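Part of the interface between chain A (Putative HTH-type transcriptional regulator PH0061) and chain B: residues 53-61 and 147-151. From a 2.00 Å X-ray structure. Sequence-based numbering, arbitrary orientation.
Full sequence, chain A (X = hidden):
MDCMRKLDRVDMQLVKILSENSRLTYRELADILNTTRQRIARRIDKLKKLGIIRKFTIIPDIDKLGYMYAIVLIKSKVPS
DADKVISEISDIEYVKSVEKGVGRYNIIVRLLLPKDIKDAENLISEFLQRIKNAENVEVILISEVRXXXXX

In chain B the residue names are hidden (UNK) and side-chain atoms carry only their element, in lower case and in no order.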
# COMPACT_ATOMS: atom_id res chain seq x y z
N ILE A 53 1.00 -15.10 1.07
CA ILE A 53 1.89 -14.07 1.57
C ILE A 53 2.90 -13.92 0.44
O ILE A 53 3.68 -14.84 0.18
CB ILE A 53 2.62 -14.49 2.86
CG1 ILE A 53 1.62 -14.69 4.00
CG2 ILE A 53 3.65 -13.43 3.25
CD1 ILE A 53 2.26 -15.06 5.33
N ARG A 54 2.87 -12.78 -0.24
CA ARG A 54 3.77 -12.55 -1.36
C ARG A 54 5.07 -11.90 -0.92
O ARG A 54 6.09 -12.01 -1.59
CB ARG A 54 3.13 -11.65 -2.41
CG ARG A 54 1.75 -12.07 -2.88
CD ARG A 54 1.54 -11.68 -4.34
NE ARG A 54 2.17 -10.40 -4.68
CZ ARG A 54 1.75 -9.21 -4.25
NH1 ARG A 54 2.39 -8.10 -4.61
NH2 ARG A 54 0.67 -9.13 -3.48
N LYS A 55 5.04 -11.22 0.22
CA LYS A 55 6.24 -10.52 0.64
C LYS A 55 6.22 -10.02 2.08
O LYS A 55 5.17 -9.67 2.63
CB LYS A 55 6.46 -9.35 -0.32
CG LYS A 55 7.72 -8.55 -0.12
CD LYS A 55 7.81 -7.45 -1.18
CE LYS A 55 7.81 -8.05 -2.58
NZ LYS A 55 7.82 -6.99 -3.64
N PHE A 56 7.40 -10.03 2.69
CA PHE A 56 7.60 -9.52 4.04
C PHE A 56 8.25 -8.18 3.75
O PHE A 56 9.38 -8.12 3.25
CB PHE A 56 8.54 -10.43 4.82
CG PHE A 56 7.91 -11.74 5.21
CD1 PHE A 56 7.03 -11.81 6.28
CD2 PHE A 56 8.16 -12.90 4.47
CE1 PHE A 56 6.39 -13.01 6.61
CE2 PHE A 56 7.53 -14.10 4.79
CZ PHE A 56 6.65 -14.16 5.86
N THR A 57 7.53 -7.10 4.04
CA THR A 57 8.02 -5.76 3.74
C THR A 57 7.84 -4.80 4.93
O THR A 57 7.57 -5.23 6.05
CB THR A 57 7.26 -5.20 2.49
OG1 THR A 57 7.84 -3.96 2.07
CG2 THR A 57 5.78 -4.97 2.81
N ILE A 58 8.01 -3.51 4.67
CA ILE A 58 7.84 -2.51 5.71
C ILE A 58 7.04 -1.34 5.15
O ILE A 58 6.90 -1.19 3.94
CB ILE A 58 9.20 -1.94 6.21
CG1 ILE A 58 9.96 -1.32 5.03
CG2 ILE A 58 10.01 -3.03 6.89
CD1 ILE A 58 11.25 -0.59 5.41
N ILE A 59 6.49 -0.53 6.06
CA ILE A 59 5.76 0.66 5.69
C ILE A 59 6.64 1.80 6.19
O ILE A 59 6.71 2.07 7.39
CB ILE A 59 4.38 0.76 6.39
CG1 ILE A 59 3.46 -0.39 5.98
CG2 ILE A 59 3.71 2.10 6.04
CD1 ILE A 59 3.32 -0.54 4.49
N PRO A 60 7.36 2.46 5.28
CA PRO A 60 8.23 3.57 5.65
C PRO A 60 7.50 4.91 5.54
O PRO A 60 6.43 4.99 4.94
CB PRO A 60 9.36 3.47 4.65
CG PRO A 60 8.63 3.06 3.41
CD PRO A 60 7.66 2.00 3.91
N ASP A 61 8.07 5.95 6.13
CA ASP A 61 7.46 7.27 6.02
C ASP A 61 8.06 7.90 4.77
O ASP A 61 9.18 8.40 4.79
CB ASP A 61 7.79 8.14 7.23
CG ASP A 61 7.03 9.45 7.24
OD1 ASP A 61 6.95 10.08 6.17
OD2 ASP A 61 6.51 9.84 8.31
N UNK B 147 -0.02 -4.88 -9.78
CA UNK B 147 1.26 -4.58 -9.15
C UNK B 147 0.95 -3.91 -7.82
O UNK B 147 0.01 -3.14 -7.73
n UNK B 147 6.51 -1.64 -11.09
c UNK B 147 4.29 -2.59 -10.53
c UNK B 147 5.75 -2.47 -10.10
c UNK B 147 3.50 -3.43 -9.55
c UNK B 147 2.07 -3.63 -10.03
N UNK B 148 1.73 -4.24 -6.80
CA UNK B 148 1.51 -3.64 -5.49
C UNK B 148 2.77 -3.64 -4.63
O UNK B 148 3.18 -4.69 -4.12
c UNK B 148 -0.28 -3.53 -3.71
c UNK B 148 0.23 -3.47 -2.42
c UNK B 148 -1.50 -1.92 -1.77
c UNK B 148 -2.02 -1.98 -3.06
c UNK B 148 -1.40 -2.78 -4.02
c UNK B 148 -0.37 -2.67 -1.44
c UNK B 148 0.39 -4.37 -4.76
N UNK B 149 3.38 -2.47 -4.47
CA UNK B 149 4.58 -2.32 -3.65
C UNK B 149 4.41 -1.03 -2.86
O UNK B 149 3.58 -0.20 -3.20
c UNK B 149 6.07 -3.21 -5.56
c UNK B 149 7.40 -3.01 -6.26
o UNK B 149 7.71 -1.85 -6.62
o UNK B 149 8.13 -4.01 -6.46
c UNK B 149 5.84 -2.16 -4.50
N UNK B 150 5.22 -0.86 -1.83
CA UNK B 150 5.15 0.36 -1.03
C UNK B 150 6.20 1.34 -1.55
O UNK B 150 5.91 2.53 -1.74
c UNK B 150 5.39 0.06 0.47
c UNK B 150 2.99 -0.80 0.53
c UNK B 150 4.44 -1.04 0.93
c UNK B 150 5.16 1.32 1.29
N UNK B 151 7.42 0.85 -1.76
CA UNK B 151 8.50 1.66 -2.29
C UNK B 151 9.33 0.83 -3.27
O UNK B 151 9.23 -0.41 -3.21
OXT UNK B 151 10.07 1.43 -4.08
c UNK B 151 9.61 3.92 0.65
c UNK B 151 9.45 2.17 -1.18
c UNK B 151 10.61 2.94 -1.79
c UNK B 151 8.69 3.10 -0.24
O HOH W 1 9.86 -6.23 -5.78

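Position 147 of chain B carries a side chain of four carbons in an unbranched row ending in a nitrogen. Its CA-to-CB bond points away from chain A, and the side chain stays out of contact with that stretch. This is Lys B147. A long polar chain suits this partly exposed place, and its amino group is hydrogen-bonded elsewhere in the structure.

At position 148 one carbon leads to a ring of six carbons with no heteroatom. The first carbon points sideways and the ring leads away from the stretch, so what chain A meets is mainly the base of the residue: NH1 of Arg A54 lies 4.2 Å from its CB and 3.5 Å from its backbone O. The all-carbon ring identifies Phe B148, a residue well suited to a buried site. Its carbonyl oxygen sits at the edge of the Arg A54 guanidinium, near its plane, a favorable side for a positively charged group.

Position 149 has three side-chain carbons, the third bearing two oxygens. One oxygen lies 4.1 Å from NZ of Lys A55. Two carbons before a carboxylate make this Glu B149, and that oxygen is OE2. The opposite charges are too far apart for a salt bridge, but a water joins them, accepting from Lys A55 NZ at 3.1 Å and donating to Glu B149 OE2 at 2.9 Å.

Position 150 has four carbons, forked at the first, with one arm two carbons long. It points toward chain A and packs against an isoleucine and a proline. The beta-branched pattern is that of Ile B150: its CG1 lies 3.8 Å from Ile A59 CD1, and its CG2 lies 3.7 Å from Pro A60 CD. Both arms reach Ile A59, for Ile B150 CG2 is 4.1 Å from Ile A59 CD1.

Position 151 repeats the same fork of four carbons, and its backbone ends in a carboxylate with O and OXT. The tip of the longer arm reaches the ring of Pro A60. This is Ile B151, whose unbranched longer arm brings the methyl CD1 to 3.1 Å from Pro A60 CG, a very tight apolar contact.

The contact therefore works through side chains: no direct hydrogen bond crosses between the stretches, which together bury 310 Å². A water-bridged charged pair accompanies the apolar packing of both isoleucines. One cost remains, since the buried O of Ile A58 has no polar partner in the model; its neighbor is Ile B150 CG1 at 3.9 Å.

Chain B (147-151) KFEII
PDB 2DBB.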